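Local coordinates for acyl-homoserine-lactone synthase (Pseudomonas aeruginosa, PDB 1RO5), which makes the quorum-sensing signal N-(3-oxododecanoyl)homoserine lactone from an acyl carrier protein-bound fatty acyl group and S-adenosyl-L-methionine, releasing methylthioadenosine, at residues Y78-K81 with L87-G90; N82-L87 with V141-V146; G147-M152 with V159-P164. One frame throughout, in Å; residues are numbered along the deposited sequence.

Interaction 1 (Y78-K81 with L87-G90)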
ATOM      1  N   TYR A  78       6.629   6.583   9.833  1.00 30.77           N
ATOM      2  CA  TYR A  78       6.265   5.875   8.628  1.00 30.84           C
ATOM      3  C   TYR A  78       7.470   5.798   7.714  1.00 30.09           C
ATOM      4  O   TYR A  78       8.455   6.488   7.972  1.00 29.87           O
ATOM      5  CB  TYR A  78       4.995   6.488   7.980  1.00 32.80           C
ATOM      6  CG  TYR A  78       5.134   7.898   7.506  1.00 29.40           C
ATOM      7  CD1 TYR A  78       5.398   8.165   6.190  1.00 29.25           C
ATOM      8  CD2 TYR A  78       5.013   8.963   8.408  1.00 33.78           C
ATOM      9  CE1 TYR A  78       5.504   9.428   5.730  1.00 30.06           C
ATOM     10  CE2 TYR A  78       5.126  10.282   7.965  1.00 28.84           C
ATOM     11  CZ  TYR A  78       5.319  10.470   6.582  1.00 30.82           C
ATOM     12  OH  TYR A  78       5.476  11.758   6.077  1.00 33.60           O
ATOM     13  N   MET A  79       7.470   4.883   6.726  1.00 30.18           N
ATOM     14  CA  MET A  79       8.731   4.472   6.058  1.00 30.26           C
ATOM     15  C   MET A  79       9.270   5.682   5.226  1.00 32.22           C
ATOM     16  O   MET A  79      10.482   5.850   5.111  1.00 33.88           O
ATOM     17  CB  MET A  79       8.514   3.288   5.089  1.00 30.87           C
ATOM     18  CG  MET A  79       7.903   2.040   5.756  1.00 32.76           C
ATOM     19  SD  MET A  79       7.998   0.541   4.817  1.00 32.07           S
ATOM     20  CE  MET A  79       9.879   0.145   5.171  1.00 30.27           C
ATOM     21  N   LEU A  80       8.423   6.569   4.695  1.00 32.40           N
ATOM     22  CA  LEU A  80       8.966   7.618   3.791  1.00 36.70           C
ATOM     23  C   LEU A  80       9.799   8.570   4.697  1.00 35.84           C
ATOM     24  O   LEU A  80      10.873   8.995   4.318  1.00 34.67           O
ATOM     25  CB  LEU A  80       7.861   8.454   3.153  1.00 35.18           C
ATOM     26  CG  LEU A  80       8.111   9.362   1.991  1.00 36.07           C
ATOM     27  CD1 LEU A  80       7.053  10.328   1.593  1.00 29.40           C
ATOM     28  CD2 LEU A  80       9.496   9.593   1.461  1.00 35.97           C
ATOM     29  N   LYS A  81       9.275   8.830   5.882  1.00 36.68           N
ATOM     30  CA  LYS A  81       9.861   9.806   6.803  1.00 37.76           C
ATOM     31  C   LYS A  81      11.020   9.178   7.510  1.00 37.89           C
ATOM     32  O   LYS A  81      12.042   9.854   7.714  1.00 37.82           O
ATOM     33  CB  LYS A  81       8.843  10.288   7.834  1.00 39.47           C
ATOM     34  CG  LYS A  81       9.365  11.369   8.803  1.00 40.97           C
ATOM     35  CD  LYS A  81       8.669  11.655  10.156  1.00 48.26           C
ATOM     36  CE  LYS A  81       7.520  12.626  10.157  1.00 57.22           C
ATOM     37  NZ  LYS A  81       6.326  12.031  11.012  1.00 61.98           N
ATOM     38  N   LEU A  87      14.217  10.220  -0.389  1.00 41.11           N
ATOM     39  CA  LEU A  87      13.248  10.367  -1.466  1.00 37.57           C
ATOM     40  C   LEU A  87      12.397  11.605  -1.266  1.00 38.15           C
ATOM     41  O   LEU A  87      11.593  11.989  -2.147  1.00 36.03           O
ATOM     42  CB  LEU A  87      12.398   9.125  -1.618  1.00 36.88           C
ATOM     43  CG  LEU A  87      13.192   7.887  -2.092  1.00 41.24           C
ATOM     44  CD1 LEU A  87      12.358   6.605  -2.254  1.00 39.29           C
ATOM     45  CD2 LEU A  87      13.871   8.086  -3.397  1.00 39.01           C
ATOM     46  N   LEU A  88      12.517  12.209  -0.093  1.00 38.46           N
ATOM     47  CA  LEU A  88      11.838  13.507   0.163  1.00 41.12           C
ATOM     48  C   LEU A  88      12.529  14.677  -0.593  1.00 42.09           C
ATOM     49  O   LEU A  88      11.969  15.754  -0.688  1.00 43.62           O
ATOM     50  CB  LEU A  88      11.941  13.805   1.684  1.00 38.62           C
ATOM     51  CG  LEU A  88      10.909  13.037   2.502  1.00 41.67           C
ATOM     52  CD1 LEU A  88      11.124  13.196   3.995  1.00 37.08           C
ATOM     53  CD2 LEU A  88       9.442  13.488   1.970  1.00 34.41           C
ATOM     54  N   HIS A  89      13.787  14.479  -1.012  1.00 45.15           N
ATOM     55  CA  HIS A  89      14.616  15.527  -1.641  1.00 47.45           C
ATOM     56  C   HIS A  89      14.629  16.825  -0.803  1.00 48.60           C
ATOM     57  O   HIS A  89      14.338  17.881  -1.304  1.00 50.96           O
ATOM     58  CB  HIS A  89      14.189  15.704  -3.128  1.00 45.15           C
ATOM     59  CG  HIS A  89      14.487  14.468  -3.933  1.00 47.01           C
ATOM     60  ND1 HIS A  89      15.791  14.095  -4.262  1.00 44.14           N
ATOM     61  CD2 HIS A  89      13.689  13.414  -4.281  1.00 39.90           C
ATOM     62  CE1 HIS A  89      15.772  12.887  -4.812  1.00 42.25           C
ATOM     63  NE2 HIS A  89      14.507  12.486  -4.895  1.00 43.82           N
ATOM     64  N   GLY A  90      14.841  16.696   0.492  1.00 49.57           N
ATOM     65  CA  GLY A  90      14.905  17.862   1.343  1.00 49.83           C
ATOM     66  C   GLY A  90      13.570  18.515   1.664  1.00 49.89           C
ATOM     67  O   GLY A  90      13.545  19.396   2.534  1.00 48.89           O
TER

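Interaction 2 (N82-L87 with V141-V146). With SO4 (sulfate ion), chain E.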
ATOM      1  N   ASN A  82      10.918   7.881   7.875  1.00 37.60           N
ATOM      2  CA  ASN A  82      11.931   7.369   8.777  1.00 36.85           C
ATOM      3  C   ASN A  82      12.789   6.297   8.217  1.00 38.75           C
ATOM      4  O   ASN A  82      13.638   5.857   8.952  1.00 41.19           O
ATOM      5  CB  ASN A  82      11.287   6.884  10.075  1.00 36.87           C
ATOM      6  CG  ASN A  82      10.554   7.991  10.809  1.00 38.25           C
ATOM      7  OD1 ASN A  82       9.299   8.086  10.810  1.00 39.55           O
ATOM      8  ND2 ASN A  82      11.315   8.887  11.359  1.00 41.23           N
ATOM      9  N   THR A  83      12.525   5.788   7.013  1.00 36.32           N
ATOM     10  CA  THR A  83      13.379   4.800   6.436  1.00 36.32           C
ATOM     11  C   THR A  83      13.914   5.337   5.070  1.00 36.94           C
ATOM     12  O   THR A  83      15.062   5.051   4.647  1.00 36.10           O
ATOM     13  CB  THR A  83      12.556   3.400   6.236  1.00 37.73           C
ATOM     14  OG1 THR A  83      12.227   2.808   7.539  1.00 40.50           O
ATOM     15  CG2 THR A  83      13.402   2.353   5.566  1.00 33.46           C
ATOM     16  N   PHE A  84      13.106   6.117   4.374  1.00 34.26           N
ATOM     17  CA  PHE A  84      13.540   6.497   3.078  1.00 36.72           C
ATOM     18  C   PHE A  84      13.546   8.027   2.936  1.00 36.70           C
ATOM     19  O   PHE A  84      13.163   8.507   1.881  1.00 35.75           O
ATOM     20  CB  PHE A  84      12.704   5.905   1.956  1.00 35.30           C
ATOM     21  CG  PHE A  84      12.616   4.413   1.979  1.00 41.14           C
ATOM     22  CD1 PHE A  84      11.401   3.783   2.335  1.00 39.90           C
ATOM     23  CD2 PHE A  84      13.710   3.610   1.601  1.00 40.75           C
ATOM     24  CE1 PHE A  84      11.296   2.380   2.331  1.00 41.63           C
ATOM     25  CE2 PHE A  84      13.613   2.240   1.622  1.00 40.38           C
ATOM     26  CZ  PHE A  84      12.367   1.609   1.972  1.00 42.74           C
ATOM     27  N   PRO A  85      14.109   8.755   3.884  1.00 36.80           N
ATOM     28  CA  PRO A  85      13.993  10.224   3.828  1.00 38.00           C
ATOM     29  C   PRO A  85      14.670  10.842   2.570  1.00 36.40           C
ATOM     30  O   PRO A  85      14.169  11.819   2.128  1.00 36.74           O
ATOM     31  CB  PRO A  85      14.634  10.716   5.143  1.00 37.31           C
ATOM     32  CG  PRO A  85      15.257   9.492   5.775  1.00 38.41           C
ATOM     33  CD  PRO A  85      14.944   8.272   4.999  1.00 37.20           C
ATOM     34  N   GLU A  86      15.701  10.256   1.977  1.00 38.46           N
ATOM     35  CA  GLU A  86      16.334  10.750   0.712  1.00 39.99           C
ATOM     36  C   GLU A  86      15.306  11.006  -0.359  1.00 40.42           C
ATOM     37  O   GLU A  86      15.431  11.939  -1.168  1.00 42.85           O
ATOM     38  CB  GLU A  86      17.335   9.722   0.090  1.00 42.92           C
ATOM     39  CG  GLU A  86      17.956   8.692   1.024  1.00 47.76           C
ATOM     40  CD  GLU A  86      17.018   7.513   1.517  1.00 53.10           C
ATOM     41  OE1 GLU A  86      16.591   7.595   2.707  1.00 50.65           O
ATOM     42  OE2 GLU A  86      16.790   6.473   0.786  1.00 55.08           O
ATOM     43  N   LEU A  87      14.217  10.220  -0.389  1.00 41.11           N
ATOM     44  CA  LEU A  87      13.248  10.367  -1.466  1.00 37.57           C
ATOM     45  C   LEU A  87      12.397  11.605  -1.266  1.00 38.15           C
ATOM     46  O   LEU A  87      11.593  11.989  -2.147  1.00 36.03           O
ATOM     47  CB  LEU A  87      12.398   9.125  -1.618  1.00 36.88           C
ATOM     48  CG  LEU A  87      13.192   7.887  -2.092  1.00 41.24           C
ATOM     49  CD1 LEU A  87      12.358   6.605  -2.254  1.00 39.29           C
ATOM     50  CD2 LEU A  87      13.871   8.086  -3.397  1.00 39.01           C
ATOM     51  N   VAL A 141       0.509   8.839   0.728  1.00 37.58           N
ATOM     52  CA  VAL A 141       1.853   8.873   0.232  1.00 35.07           C
ATOM     53  C   VAL A 141       2.447   7.440   0.257  1.00 35.47           C
ATOM     54  O   VAL A 141       1.952   6.565   0.969  1.00 34.98           O
ATOM     55  CB  VAL A 141       2.711   9.842   1.044  1.00 36.92           C
ATOM     56  CG1 VAL A 141       2.201  11.240   0.856  1.00 34.05           C
ATOM     57  CG2 VAL A 141       2.775   9.455   2.552  1.00 34.76           C
ATOM     58  N   THR A 142       3.454   7.174  -0.554  1.00 32.21           N
ATOM     59  CA  THR A 142       4.065   5.861  -0.532  1.00 31.85           C
ATOM     60  C   THR A 142       5.446   5.914  -1.181  1.00 31.62           C
ATOM     61  O   THR A 142       5.705   6.747  -2.030  1.00 32.64           O
ATOM     62  CB  THR A 142       3.126   4.846  -1.205  1.00 32.18           C
ATOM     63  OG1 THR A 142       3.713   3.544  -1.193  1.00 30.53           O
ATOM     64  CG2 THR A 142       2.975   5.209  -2.711  1.00 31.14           C
ATOM     65  N   VAL A 143       6.320   5.002  -0.822  1.00 32.61           N
ATOM     66  CA  VAL A 143       7.563   4.771  -1.552  1.00 31.17           C
ATOM     67  C   VAL A 143       7.328   3.489  -2.317  1.00 34.17           C
ATOM     68  O   VAL A 143       7.092   2.434  -1.702  1.00 36.28           O
ATOM     69  CB  VAL A 143       8.756   4.612  -0.620  1.00 31.84           C
ATOM     70  CG1 VAL A 143      10.063   4.065  -1.329  1.00 25.19           C
ATOM     71  CG2 VAL A 143       9.097   5.918  -0.039  1.00 28.35           C
ATOM     72  N   THR A 144       7.357   3.584  -3.640  1.00 32.89           N
ATOM     73  CA  THR A 144       7.134   2.424  -4.463  1.00 34.03           C
ATOM     74  C   THR A 144       8.136   2.508  -5.677  1.00 36.37           C
ATOM     75  O   THR A 144       9.170   3.270  -5.592  1.00 36.54           O
ATOM     76  CB  THR A 144       5.626   2.263  -4.818  1.00 34.94           C
ATOM     77  OG1 THR A 144       5.465   1.040  -5.524  1.00 36.52           O
ATOM     78  CG2 THR A 144       5.152   3.339  -5.783  1.00 31.54           C
ATOM     79  N   THR A 145       7.966   1.689  -6.732  1.00 36.28           N
ATOM     80  CA  THR A 145       8.882   1.794  -7.855  1.00 34.17           C
ATOM     81  C   THR A 145       8.271   2.630  -8.972  1.00 35.88           C
ATOM     82  O   THR A 145       6.996   2.869  -9.076  1.00 32.25           O
ATOM     83  CB  THR A 145       9.127   0.441  -8.468  1.00 35.95           C
ATOM     84  OG1 THR A 145       7.855  -0.033  -8.983  1.00 36.85           O
ATOM     85  CG2 THR A 145       9.630  -0.652  -7.421  1.00 32.52           C
ATOM     86  N   VAL A 146       9.172   2.961  -9.900  1.00 36.46           N
ATOM     87  CA  VAL A 146       8.769   3.737 -11.077  1.00 39.30           C
ATOM     88  C   VAL A 146       7.721   3.053 -11.891  1.00 39.49           C
ATOM     89  O   VAL A 146       6.837   3.705 -12.467  1.00 37.97           O
ATOM     90  CB  VAL A 146       9.942   4.162 -11.953  1.00 39.59           C
ATOM     91  CG1 VAL A 146       9.371   4.907 -13.198  1.00 43.86           C
ATOM     92  CG2 VAL A 146      10.834   5.072 -11.166  1.00 37.76           C
TER
HETATM   93  S   SO4 E 404       7.790  -2.928 -11.567  1.00 66.70           S
HETATM   94  O1  SO4 E 404       8.155  -2.610 -10.207  1.00 67.50           O
HETATM   95  O2  SO4 E 404       6.472  -2.378 -11.882  1.00 72.54           O
HETATM   96  O3  SO4 E 404       7.869  -4.377 -11.816  1.00 68.79           O
HETATM   97  O4  SO4 E 404       8.698  -2.259 -12.506  1.00 69.33           O

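Interaction 3 (G147-M152 with V159-P164)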
ATOM      1  N   GLY A 147       7.805   1.712 -11.908  1.00 42.87           N
ATOM      2  CA  GLY A 147       6.814   0.806 -12.531  1.00 41.07           C
ATOM      3  C   GLY A 147       5.432   1.085 -11.975  1.00 42.27           C
ATOM      4  O   GLY A 147       4.448   1.296 -12.716  1.00 42.98           O
ATOM      5  N   VAL A 148       5.291   1.038 -10.655  1.00 41.61           N
ATOM      6  CA  VAL A 148       3.941   1.166 -10.098  1.00 39.62           C
ATOM      7  C   VAL A 148       3.506   2.636 -10.319  1.00 39.67           C
ATOM      8  O   VAL A 148       2.342   2.924 -10.502  1.00 38.39           O
ATOM      9  CB  VAL A 148       3.959   0.846  -8.590  1.00 39.10           C
ATOM     10  CG1 VAL A 148       2.742   1.465  -7.808  1.00 37.85           C
ATOM     11  CG2 VAL A 148       4.186  -0.601  -8.329  1.00 38.31           C
ATOM     12  N   GLU A 149       4.461   3.555 -10.264  1.00 39.22           N
ATOM     13  CA  GLU A 149       4.123   4.953 -10.509  1.00 40.82           C
ATOM     14  C   GLU A 149       3.409   5.088 -11.874  1.00 43.11           C
ATOM     15  O   GLU A 149       2.277   5.671 -11.972  1.00 41.48           O
ATOM     16  CB  GLU A 149       5.335   5.871 -10.432  1.00 38.73           C
ATOM     17  CG  GLU A 149       5.051   7.224 -11.105  1.00 39.07           C
ATOM     18  CD  GLU A 149       6.267   8.101 -11.072  1.00 45.01           C
ATOM     19  OE1 GLU A 149       7.400   7.529 -11.085  1.00 50.54           O
ATOM     20  OE2 GLU A 149       6.170   9.356 -10.979  1.00 43.70           O
ATOM     21  N   LYS A 150       3.993   4.479 -12.914  1.00 45.48           N
ATOM     22  CA  LYS A 150       3.357   4.602 -14.247  1.00 48.56           C
ATOM     23  C   LYS A 150       2.105   3.815 -14.352  1.00 48.36           C
ATOM     24  O   LYS A 150       1.151   4.246 -14.955  1.00 48.09           O
ATOM     25  CB  LYS A 150       4.313   4.489 -15.462  1.00 51.70           C
ATOM     26  CG  LYS A 150       5.160   3.296 -15.615  1.00 56.81           C
ATOM     27  CD  LYS A 150       6.128   3.554 -16.833  1.00 62.86           C
ATOM     28  CE  LYS A 150       7.506   4.167 -16.403  1.00 67.23           C
ATOM     29  NZ  LYS A 150       8.656   3.794 -17.293  1.00 66.06           N
ATOM     30  N   MET A 151       2.004   2.747 -13.608  1.00 48.11           N
ATOM     31  CA  MET A 151       0.791   1.992 -13.690  1.00 49.21           C
ATOM     32  C   MET A 151      -0.389   2.890 -13.165  1.00 50.98           C
ATOM     33  O   MET A 151      -1.548   2.830 -13.650  1.00 51.34           O
ATOM     34  CB  MET A 151       1.064   0.686 -12.948  1.00 52.21           C
ATOM     35  CG  MET A 151       0.034  -0.387 -12.946  1.00 58.45           C
ATOM     36  SD  MET A 151      -1.220   0.310 -11.687  1.00 72.45           S
ATOM     37  CE  MET A 151      -0.446  -0.396  -9.971  1.00 66.28           C
ATOM     38  N   MET A 152      -0.044   3.825 -12.278  1.00 51.07           N
ATOM     39  CA  MET A 152      -1.008   4.613 -11.579  1.00 49.86           C
ATOM     40  C   MET A 152      -1.200   5.851 -12.393  1.00 49.88           C
ATOM     41  O   MET A 152      -2.332   6.241 -12.536  1.00 48.71           O
ATOM     42  CB  MET A 152      -0.507   5.008 -10.199  1.00 49.91           C
ATOM     43  CG  MET A 152      -0.870   4.045  -9.052  1.00 52.82           C
ATOM     44  SD  MET A 152      -0.155   4.588  -7.417  1.00 56.01           S
ATOM     45  CE  MET A 152       1.411   4.258  -7.370  1.00 51.63           C
ATOM     46  N   VAL A 159      -1.300  11.777  -9.327  1.00 46.36           N
ATOM     47  CA  VAL A 159      -0.130  11.213  -8.684  1.00 44.95           C
ATOM     48  C   VAL A 159       1.018  12.073  -9.017  1.00 44.68           C
ATOM     49  O   VAL A 159       1.238  12.436 -10.205  1.00 44.76           O
ATOM     50  CB  VAL A 159       0.153   9.858  -9.292  1.00 45.62           C
ATOM     51  CG1 VAL A 159       1.216   9.151  -8.507  1.00 45.56           C
ATOM     52  CG2 VAL A 159      -1.011   9.047  -9.039  1.00 46.47           C
ATOM     53  N   SER A 160       1.772  12.459  -7.999  1.00 43.50           N
ATOM     54  CA  SER A 160       2.870  13.350  -8.276  1.00 42.91           C
ATOM     55  C   SER A 160       3.973  12.798  -7.390  1.00 42.32           C
ATOM     56  O   SER A 160       3.675  11.991  -6.541  1.00 43.32           O
ATOM     57  CB  SER A 160       2.482  14.783  -7.966  1.00 44.58           C
ATOM     58  OG  SER A 160       2.761  15.146  -6.611  1.00 50.03           O
ATOM     59  N   ARG A 161       5.206  13.148  -7.654  1.00 39.76           N
ATOM     60  CA  ARG A 161       6.325  12.667  -6.963  1.00 41.41           C
ATOM     61  C   ARG A 161       6.996  13.804  -6.162  1.00 42.76           C
ATOM     62  O   ARG A 161       6.825  14.979  -6.448  1.00 44.04           O
ATOM     63  CB  ARG A 161       7.283  11.900  -7.984  1.00 42.71           C
ATOM     64  CG  ARG A 161       8.421  12.597  -8.557  1.00 45.74           C
ATOM     65  CD  ARG A 161       8.903  12.235 -10.087  1.00 45.96           C
ATOM     66  NE  ARG A 161       8.855  10.852 -10.534  1.00 46.40           N
ATOM     67  CZ  ARG A 161       9.875  10.199 -11.141  1.00 48.57           C
ATOM     68  NH1 ARG A 161      11.040  10.808 -11.276  1.00 50.56           N
ATOM     69  NH2 ARG A 161       9.775   8.906 -11.562  1.00 42.13           N
ATOM     70  N   PHE A 162       7.647  13.464  -5.060  1.00 42.42           N
ATOM     71  CA  PHE A 162       8.369  14.403  -4.221  1.00 41.44           C
ATOM     72  C   PHE A 162       9.672  14.911  -4.893  1.00 43.64           C
ATOM     73  O   PHE A 162      10.169  16.006  -4.582  1.00 45.62           O
ATOM     74  CB  PHE A 162       8.718  13.703  -2.864  1.00 39.02           C
ATOM     75  CG  PHE A 162       7.548  13.667  -1.908  1.00 37.69           C
ATOM     76  CD1 PHE A 162       6.564  12.690  -2.069  1.00 35.54           C
ATOM     77  CD2 PHE A 162       7.349  14.689  -0.917  1.00 34.26           C
ATOM     78  CE1 PHE A 162       5.478  12.569  -1.156  1.00 34.00           C
ATOM     79  CE2 PHE A 162       6.218  14.662  -0.067  1.00 36.08           C
ATOM     80  CZ  PHE A 162       5.281  13.604  -0.157  1.00 35.08           C
ATOM     81  N   GLY A 163      10.293  14.083  -5.727  1.00 42.70           N
ATOM     82  CA  GLY A 163      11.521  14.417  -6.355  1.00 43.31           C
ATOM     83  C   GLY A 163      11.930  13.254  -7.270  1.00 45.88           C
ATOM     84  O   GLY A 163      11.178  12.321  -7.521  1.00 45.93           O
ATOM     85  N   PRO A 164      13.143  13.314  -7.802  1.00 46.13           N
ATOM     86  CA  PRO A 164      13.642  12.240  -8.720  1.00 46.13           C
ATOM     87  C   PRO A 164      13.578  10.817  -8.098  1.00 44.33           C
ATOM     88  O   PRO A 164      13.783  10.734  -6.898  1.00 45.93           O
ATOM     89  CB  PRO A 164      15.138  12.592  -8.974  1.00 45.10           C
ATOM     90  CG  PRO A 164      15.203  14.134  -8.646  1.00 48.75           C
ATOM     91  CD  PRO A 164      14.060  14.460  -7.613  1.00 46.00           C
TER

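Interaction 1 (Y78-K81 with L87-G90)
Leu80, on the short helix 79-82, meets Leu87 and Leu88 where that helix gives way, through a short loop, to a 3-10 turn over one face of the central sheet. All three residues are buried and the contact is wholly apolar. Leu80 brings both of its methyl branches to Leu88: CD2 of Leu80 lies 3.9 Å from CG of Leu88, while CD1 of Leu80 is 4.0 Å from CD2 of Leu88. The two side chains cross at a slant, both methyls of Leu80 lying against CG and the CD2 branch of Leu88. A chi1 of -166° swings CG of Leu80 away from the backbone N and carries the isobutyl group out to the 3-10 segment, although the CB itself does not point there. Leu87 adds a looser touch, its CB standing 4.3 Å from CD2 of Leu80.

The helix that presents Leu80 is fixed from its start. Tyr78 occupies the N-cap position, and the backbone N of Met79 is hydrogen-bonded to the carboxylate of Glu101 on strand 99-107. Tyr78 OH reaches the carbonyl of Pro94, while CB of Lys81 rests over one face of the tyrosine ring, toward its rim. Leu88 also touches Phe162, in the loop after strand 158-161. Helix and 3-10 turn belong to the link from strand 64-73 to strand 99-107, and Leu80 and Leu87 lie on Val143 in the central sheet of this alpha-beta-alpha sandwich.

Interaction 2 (N82-L87 with V141-V146)
Val143, in the middle of strand 139-145, receives Phe84 and Leu87 from the loop and 3-10 turn that lie over this face of the sheet, a worked case of one branched residue serving two apolar partners. The interactions across the contact are apolar, and the three residues that make them are buried.

The aromatic part is a CH-pi contact. CG1 of Val143 lies over one face of the Phe84 ring, 4.2 Å from its centroid and 23° off the ring normal, displaced toward the CD1 side. On the opposite face CG2 of Thr83, the preceding residue, sits over the ring centre, so the phenyl group is held between two methyls. CG2 of Val143 also comes within 3.9 Å of CD1 of Phe84.

The aliphatic part is tighter. CD1 of Leu87 approaches CG1 of Val143 to 3.5 Å, and the two side chains meet at roughly a right angle. In Val143, CG1 is anti to the backbone N (chi1 168°) and CG2 anti to the carbonyl carbon; placed this way, both methyls touch Phe84 and Leu87, CG1 coming closest to Leu87.

The polar bonds of Thr145 lie at the strand end. As the N-cap of helix 146-154, it uses OG1 to cap the backbone N of Val148 and also donates a 2.9 Å hydrogen bond to O1 of a sulfate ion, probably a crystallisation component.

Strand 139-145 runs between strands 99-107 and 171-179; Leu87 also rests on Ala175 and on Leu166 of strand 166-168, while Trp36 meets the Phe84 ring edge-to-face.

Interaction 3 (G147-M152 with V159-P164)
Glu149 and Arg161 form a side-on, two-pronged salt bridge between helix 146-154 and strand 158-161. NH2 of Arg161 donates to OE1 of Glu149 at 2.8 Å, almost straight at 177°. The second bond, from NE of Arg161 to OE2 of Glu149 at 3.1 Å, is more bent at 155°. Each carboxylate oxygen offers its syn lone pair. The two flat groups lie 24° apart, nearly coplanar, as suits paired N-H bonds, and this double grip restricts rotation of both.

The chains arrive differently. Glu149 stretches out from the helix in an extended chain, whereas the arginine bends at chi2 and chi3 to turn its NE edge to the acid. Nearer the far end of the helix segment, CB of Met152 touches CG2 of Val159 at 4.2 Å, an apolar contact beside the ionic one.

Farther out, both charged side chains pack on Val174 of strand 171-179, and Met152 reaches Leu176 of that strand. Ser160 and Phe162 pair through their backbones with Arg177 and Ala175. Strand 171-179 lies between strands 139-145 and 158-161 and is antiparallel to both; helix 146-154 therefore links two parallel strands as a beta-alpha-beta crossover, consistent with the acetyltransferase-like fold of the family.

Interactions 1 and 2 are continuous, sharing Leu87, and their centres lie about 5 Å apart. Met79 O and Phe84 N probably form a hydrogen bond at 2.7 Å, and Leu80 CD2 comes within 4.0 Å of Val143 CG2, so the leucine cluster runs on into the valine contact. Interaction 3 follows through the chain, since strand 139-145 leads directly into helix 146-154. It meets interaction 1 where His89 NE2 lies 2.8 Å from Pro164 O, a probable hydrogen bond, and Leu88 CD2 is 3.8 Å from Phe162 CD2. Thr144 CG2 and Met152 CE, 4.2 Å apart, join interactions 2 and 3. The sulfate bound by Thr145 lies at the junction of that strand and helix.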